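Local structure of Serine/threonine-protein kinase Tel1 (6SKY) at residues Glu2662-Leu2674 and Gly2763-Val2776. The protein transfers phosphate from ATP to serine and threonine residues of proteins and probably signals DNA damage to the checkpoint machinery. Sequence-based numbering, arbitrary orientation.
Sequences EFVSNTIPLHEYL and GHNILLDHKTGEVV. With AGS (phosphothiophosphoric acid-adenylate ester), chain C.
Leu-2767 and Pro-2669 face each other across the hinge side of the PI3K-like kinase active site, where strand 2667-2669 pairs antiparallel with strand 2766-2769, which follows the catalytic loop. The register is fixed by two backbone bonds between Ile-2668 and Leu-2768; the straighter, from Leu-2768 N to Ile-2668 O, has an N-H...O angle of 178°. On the nucleotide side, Leu-2767 sets both methyls against the adenine of AGS, CD1 3.8 Å from its C2 and CD2 4.0 Å from its N3; CD1 also touches Val-2664 CB, and CD2 touches Pro-2669 CG. Phe-2663 also meets this base, the nucleotide's C2 standing 3.6 Å above the plane of its ring, over the centre. Its CG is anti to the backbone N (chi1 -157°), which lays the ring against the base. A serine in place of Phe-2663 removes the ring face that lies against C2, and the adenine would probably be freer to shift, although the hinge bonds AGS N6 to Glu-2662 O and Val-2664 N to AGS N1 come from the backbone. On the face carrying Ile-2668 and Leu-2768, Leu-2670 CD1, from the start of the helix, meets Leu-2768 CD1 at 3.8 Å, the two side chains crossing obliquely, with Phe-2724 of helix 2722-2726 against Ile-2668 and Leu-2768. Near the phosphates, His-2671 turns an edge toward the face of His-2764 in an offset edge-to-face pair, planes 70° apart. At the far end, the His-2770 ring lies beneath the carbonyl of Asn-2666, whose O sits 3.2 Å above the ring plane, over its centre.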
loop_
_atom_site.group_PDB
_atom_site.type_symbol
_atom_site.label_atom_id
_atom_site.label_comp_id
_atom_site.label_asym_id
_atom_site.label_seq_id
_atom_site.Cartn_x
_atom_site.Cartn_y
_atom_site.Cartn_z
ATOM N N GLU A 2662 -7.674 2.180 45.400
ATOM C CA GLU A 2662 -8.068 0.784 45.359
ATOM C C GLU A 2662 -6.835 -0.090 45.430
ATOM O O GLU A 2662 -5.928 0.043 44.608
ATOM C CB GLU A 2662 -8.842 0.501 44.084
ATOM C CG GLU A 2662 -9.313 -0.906 43.957
ATOM C CD GLU A 2662 -9.767 -1.229 42.558
ATOM O OE1 GLU A 2662 -8.952 -1.752 41.776
ATOM O OE2 GLU A 2662 -10.937 -0.954 42.230
ATOM N N PHE A 2663 -6.789 -0.972 46.416
ATOM C CA PHE A 2663 -5.686 -1.911 46.553
ATOM C C PHE A 2663 -5.957 -3.082 45.624
ATOM O O PHE A 2663 -6.897 -3.845 45.846
ATOM C CB PHE A 2663 -5.559 -2.360 48.002
ATOM C CG PHE A 2663 -4.214 -2.864 48.365
ATOM C CD1 PHE A 2663 -3.234 -1.999 48.779
ATOM C CD2 PHE A 2663 -3.929 -4.208 48.312
ATOM C CE1 PHE A 2663 -1.993 -2.459 49.117
ATOM C CE2 PHE A 2663 -2.692 -4.671 48.648
ATOM C CZ PHE A 2663 -1.723 -3.797 49.052
ATOM N N VAL A 2664 -5.148 -3.217 44.571
ATOM C CA VAL A 2664 -5.412 -4.212 43.540
ATOM C C VAL A 2664 -5.239 -5.604 44.126
ATOM O O VAL A 2664 -4.271 -5.883 44.845
ATOM C CB VAL A 2664 -4.509 -3.973 42.320
ATOM C CG1 VAL A 2664 -4.813 -4.973 41.248
ATOM C CG2 VAL A 2664 -4.736 -2.592 41.787
ATOM N N SER A 2665 -6.179 -6.492 43.806
ATOM C CA SER A 2665 -6.526 -7.618 44.664
ATOM C C SER A 2665 -5.376 -8.552 45.005
ATOM O O SER A 2665 -4.945 -8.595 46.159
ATOM C CB SER A 2665 -7.645 -8.433 44.017
ATOM O OG SER A 2665 -8.708 -7.597 43.600
ATOM N N ASN A 2666 -4.861 -9.292 44.031
ATOM C CA ASN A 2666 -3.918 -10.370 44.318
ATOM C C ASN A 2666 -2.665 -10.208 43.486
ATOM O O ASN A 2666 -2.249 -11.096 42.747
ATOM C CB ASN A 2666 -4.548 -11.746 44.137
ATOM C CG ASN A 2666 -5.450 -11.821 42.954
ATOM O OD1 ASN A 2666 -5.080 -11.418 41.861
ATOM N ND2 ASN A 2666 -6.649 -12.341 43.158
ATOM N N THR A 2667 -2.077 -9.029 43.573
ATOM C CA THR A 2667 -0.833 -8.694 42.916
ATOM C C THR A 2667 0.311 -8.720 43.918
ATOM O O THR A 2667 0.132 -8.976 45.105
ATOM C CB THR A 2667 -0.937 -7.319 42.267
ATOM O OG1 THR A 2667 -1.244 -6.358 43.275
ATOM C CG2 THR A 2667 -2.025 -7.298 41.232
ATOM N N ILE A 2668 1.509 -8.463 43.414
ATOM C CA ILE A 2668 2.694 -8.276 44.242
ATOM C C ILE A 2668 3.569 -7.249 43.535
ATOM O O ILE A 2668 3.693 -7.301 42.311
ATOM C CB ILE A 2668 3.432 -9.604 44.478
ATOM C CG1 ILE A 2668 4.664 -9.389 45.343
ATOM C CG2 ILE A 2668 3.829 -10.258 43.181
ATOM C CD1 ILE A 2668 5.446 -10.630 45.578
ATOM N N PRO A 2669 4.158 -6.284 44.228
ATOM C CA PRO A 2669 5.011 -5.321 43.535
ATOM C C PRO A 2669 6.200 -6.006 42.895
ATOM O O PRO A 2669 6.710 -7.002 43.394
ATOM C CB PRO A 2669 5.437 -4.371 44.647
ATOM C CG PRO A 2669 4.357 -4.467 45.616
ATOM C CD PRO A 2669 3.911 -5.876 45.613
ATOM N N LEU A 2670 6.624 -5.471 41.757
ATOM C CA LEU A 2670 7.702 -6.094 41.005
ATOM C C LEU A 2670 8.991 -6.117 41.806
ATOM O O LEU A 2670 9.752 -7.086 41.748
ATOM C CB LEU A 2670 7.893 -5.356 39.687
ATOM C CG LEU A 2670 9.056 -5.728 38.787
ATOM C CD1 LEU A 2670 8.759 -6.992 38.040
ATOM C CD2 LEU A 2670 9.330 -4.598 37.839
ATOM N N HIS A 2671 9.246 -5.069 42.580
ATOM C CA HIS A 2671 10.467 -5.014 43.367
ATOM C C HIS A 2671 10.430 -5.985 44.538
ATOM O O HIS A 2671 11.457 -6.582 44.879
ATOM C CB HIS A 2671 10.684 -3.593 43.857
ATOM C CG HIS A 2671 12.119 -3.226 44.035
ATOM N ND1 HIS A 2671 12.654 -2.898 45.260
ATOM C CD2 HIS A 2671 13.130 -3.135 43.143
ATOM C CE1 HIS A 2671 13.936 -2.619 45.114
ATOM N NE2 HIS A 2671 14.250 -2.757 43.839
ATOM N N GLU A 2672 9.258 -6.172 45.145
ATOM C CA GLU A 2672 9.116 -7.107 46.252
ATOM C C GLU A 2672 9.235 -8.552 45.810
ATOM O O GLU A 2672 9.552 -9.409 46.633
ATOM C CB GLU A 2672 7.777 -6.916 46.949
ATOM C CG GLU A 2672 7.471 -5.493 47.337
ATOM C CD GLU A 2672 8.165 -5.053 48.603
ATOM O OE1 GLU A 2672 9.404 -5.157 48.685
ATOM O OE2 GLU A 2672 7.466 -4.596 49.529
ATOM N N TYR A 2673 8.964 -8.855 44.547
ATOM C CA TYR A 2673 9.308 -10.184 44.072
ATOM C C TYR A 2673 10.777 -10.264 43.694
ATOM O O TYR A 2673 11.447 -11.240 44.029
ATOM C CB TYR A 2673 8.449 -10.599 42.878
ATOM C CG TYR A 2673 8.959 -11.884 42.272
ATOM C CD1 TYR A 2673 8.646 -13.101 42.833
ATOM C CD2 TYR A 2673 9.792 -11.874 41.165
ATOM C CE1 TYR A 2673 9.133 -14.261 42.308
ATOM C CE2 TYR A 2673 10.284 -13.030 40.640
ATOM C CZ TYR A 2673 9.950 -14.218 41.215
ATOM O OH TYR A 2673 10.432 -15.381 40.691
ATOM N N LEU A 2674 11.297 -9.253 43.003
ATOM C CA LEU A 2674 12.606 -9.393 42.386
ATOM C C LEU A 2674 13.745 -9.332 43.380
ATOM O O LEU A 2674 14.792 -9.927 43.131
ATOM C CB LEU A 2674 12.824 -8.321 41.329
ATOM C CG LEU A 2674 12.149 -8.525 39.987
ATOM C CD1 LEU A 2674 12.620 -7.453 39.059
ATOM C CD2 LEU A 2674 12.488 -9.878 39.449
ATOM N N GLY A 2763 10.212 0.132 40.136
ATOM C CA GLY A 2763 9.669 -1.158 40.500
ATOM C C GLY A 2763 8.543 -1.145 41.497
ATOM O O GLY A 2763 7.927 -2.185 41.712
ATOM N N HIS A 2764 8.262 -0.014 42.124
ATOM C CA HIS A 2764 7.182 0.074 43.092
ATOM C C HIS A 2764 5.889 0.565 42.482
ATOM O O HIS A 2764 4.875 0.611 43.178
ATOM C CB HIS A 2764 7.578 0.986 44.242
ATOM C CG HIS A 2764 8.484 0.336 45.236
ATOM N ND1 HIS A 2764 9.570 0.980 45.784
ATOM C CD2 HIS A 2764 8.463 -0.901 45.784
ATOM C CE1 HIS A 2764 10.180 0.166 46.624
ATOM N NE2 HIS A 2764 9.527 -0.981 46.643
ATOM N N ASN A 2765 5.905 0.937 41.209
ATOM C CA ASN A 2765 4.725 1.363 40.484
ATOM C C ASN A 2765 4.201 0.297 39.549
ATOM O O ASN A 2765 3.230 0.543 38.838
ATOM C CB ASN A 2765 5.029 2.621 39.679
ATOM C CG ASN A 2765 5.075 3.852 40.525
ATOM O OD1 ASN A 2765 4.450 3.919 41.568
ATOM N ND2 ASN A 2765 5.814 4.843 40.077
ATOM N N ILE A 2766 4.821 -0.873 39.529
ATOM C CA ILE A 2766 4.466 -1.959 38.630
ATOM C C ILE A 2766 4.137 -3.165 39.489
ATOM O O ILE A 2766 4.962 -3.595 40.298
ATOM C CB ILE A 2766 5.603 -2.270 37.649
ATOM C CG1 ILE A 2766 6.023 -1.006 36.911
ATOM C CG2 ILE A 2766 5.200 -3.340 36.675
ATOM C CD1 ILE A 2766 7.261 -1.152 36.113
ATOM N N LEU A 2767 2.938 -3.704 39.321
ATOM C CA LEU A 2767 2.447 -4.830 40.092
ATOM C C LEU A 2767 2.287 -6.033 39.184
ATOM O O LEU A 2767 1.872 -5.896 38.037
ATOM C CB LEU A 2767 1.106 -4.500 40.742
ATOM C CG LEU A 2767 0.962 -3.169 41.465
ATOM C CD1 LEU A 2767 -0.462 -2.962 41.844
ATOM C CD2 LEU A 2767 1.824 -3.138 42.679
ATOM N N LEU A 2768 2.608 -7.208 39.700
ATOM C CA LEU A 2768 2.462 -8.463 38.984
ATOM C C LEU A 2768 1.249 -9.191 39.525
ATOM O O LEU A 2768 1.204 -9.516 40.709
ATOM C CB LEU A 2768 3.703 -9.328 39.153
ATOM C CG LEU A 2768 5.021 -8.713 38.737
ATOM C CD1 LEU A 2768 6.149 -9.523 39.296
ATOM C CD2 LEU A 2768 5.074 -8.684 37.245
ATOM N N ASP A 2769 0.275 -9.438 38.664
ATOM C CA ASP A 2769 -0.921 -10.181 39.033
ATOM C C ASP A 2769 -0.611 -11.666 38.948
ATOM O O ASP A 2769 -0.450 -12.207 37.855
ATOM C CB ASP A 2769 -2.066 -9.797 38.106
ATOM C CG ASP A 2769 -3.375 -10.418 38.502
ATOM O OD1 ASP A 2769 -3.481 -10.955 39.612
ATOM O OD2 ASP A 2769 -4.317 -10.373 37.696
ATOM N N HIS A 2770 -0.519 -12.340 40.090
ATOM C CA HIS A 2770 -0.156 -13.746 40.089
ATOM C C HIS A 2770 -1.360 -14.668 40.017
ATOM O O HIS A 2770 -1.275 -15.814 40.456
ATOM C CB HIS A 2770 0.712 -14.086 41.299
ATOM C CG HIS A 2770 0.065 -13.834 42.621
ATOM N ND1 HIS A 2770 0.683 -13.116 43.618
ATOM C CD2 HIS A 2770 -1.125 -14.231 43.127
ATOM C CE1 HIS A 2770 -0.106 -13.066 44.675
ATOM N NE2 HIS A 2770 -1.210 -13.734 44.402
ATOM N N LYS A 2771 -2.474 -14.194 39.475
ATOM C CA LYS A 2771 -3.570 -15.056 39.069
ATOM C C LYS A 2771 -3.779 -15.080 37.570
ATOM O O LYS A 2771 -4.219 -16.096 37.040
ATOM C CB LYS A 2771 -4.877 -14.618 39.730
ATOM C CG LYS A 2771 -4.902 -14.788 41.220
ATOM C CD LYS A 2771 -4.731 -16.230 41.610
ATOM C CE LYS A 2771 -4.620 -16.369 43.111
ATOM N NZ LYS A 2771 -4.238 -17.749 43.511
ATOM N N THR A 2772 -3.480 -13.983 36.882
ATOM C CA THR A 2772 -3.625 -13.889 35.443
ATOM C C THR A 2772 -2.321 -13.618 34.719
ATOM O O THR A 2772 -2.288 -13.718 33.492
ATOM C CB THR A 2772 -4.626 -12.789 35.081
ATOM O OG1 THR A 2772 -4.300 -11.603 35.800
ATOM C CG2 THR A 2772 -6.002 -13.204 35.459
ATOM N N GLY A 2773 -1.258 -13.279 35.428
ATOM C CA GLY A 2773 0.030 -13.081 34.821
ATOM C C GLY A 2773 0.294 -11.694 34.291
ATOM O O GLY A 2773 1.424 -11.412 33.905
ATOM N N GLU A 2774 -0.691 -10.815 34.275
ATOM C CA GLU A 2774 -0.507 -9.513 33.664
ATOM C C GLU A 2774 0.015 -8.490 34.658
ATOM O O GLU A 2774 -0.050 -8.677 35.868
ATOM C CB GLU A 2774 -1.807 -9.031 33.052
ATOM C CG GLU A 2774 -3.012 -9.357 33.821
ATOM C CD GLU A 2774 -4.194 -9.525 32.918
ATOM O OE1 GLU A 2774 -3.979 -9.666 31.700
ATOM O OE2 GLU A 2774 -5.338 -9.517 33.412
ATOM N N VAL A 2775 0.551 -7.401 34.119
ATOM C CA VAL A 2775 1.131 -6.323 34.905
ATOM C C VAL A 2775 0.118 -5.203 35.045
ATOM O O VAL A 2775 -0.718 -4.974 34.168
ATOM C CB VAL A 2775 2.439 -5.805 34.275
ATOM C CG1 VAL A 2775 3.343 -6.944 33.980
ATOM C CG2 VAL A 2775 2.156 -5.049 33.016
ATOM N N VAL A 2776 0.181 -4.510 36.171
ATOM C CA VAL A 2776 -0.661 -3.359 36.454
ATOM C C VAL A 2776 0.256 -2.187 36.741
ATOM O O VAL A 2776 1.182 -2.305 37.543
ATOM C CB VAL A 2776 -1.610 -3.616 37.637
ATOM C CG1 VAL A 2776 -2.705 -2.579 37.685
ATOM C CG2 VAL A 2776 -2.195 -5.004 37.559
HETATM P PG AGS C . 7.934 5.596 47.448
HETATM S S1G AGS C . 9.153 4.797 46.155
HETATM O O2G AGS C . 6.857 6.444 46.721
HETATM O O3G AGS C . 8.730 6.508 48.421
HETATM P PB AGS C . 6.065 3.663 47.625
HETATM O O1B AGS C . 6.233 3.609 46.162
HETATM O O2B AGS C . 6.107 2.314 48.338
HETATM O O3B AGS C . 7.214 4.505 48.282
HETATM P PA AGS C . 3.600 3.553 48.814
HETATM O O1A AGS C . 3.717 3.907 50.233
HETATM O O2A AGS C . 2.242 3.864 48.188
HETATM O O3A AGS C . 4.671 4.318 47.947
HETATM O "O5'" AGS C . 3.936 2.028 48.693
HETATM C "C5'" AGS C . 3.069 1.082 49.331
HETATM C "C4'" AGS C . 3.368 -0.302 48.823
HETATM O "O4'" AGS C . 2.163 -0.882 48.291
HETATM C "C3'" AGS C . 4.392 -0.383 47.698
HETATM O "O3'" AGS C . 5.115 -1.606 47.753
HETATM C "C2'" AGS C . 3.527 -0.287 46.444
HETATM O "O2'" AGS C . 4.110 -1.004 45.366
HETATM C "C1'" AGS C . 2.230 -0.968 46.881
HETATM N N9 AGS C . 1.038 -0.342 46.332
HETATM C C8 AGS C . 0.823 0.993 46.139
HETATM N N7 AGS C . -0.348 1.278 45.630
HETATM C C5 AGS C . -0.948 0.040 45.482
HETATM C C6 AGS C . -2.205 -0.349 44.987
HETATM N N6 AGS C . -3.122 0.508 44.537
HETATM N N1 AGS C . -2.492 -1.665 44.974
HETATM C C2 AGS C . -1.578 -2.527 45.423
HETATM N N3 AGS C . -0.362 -2.279 45.910
HETATM C C4 AGS C . -0.106 -0.968 45.910
#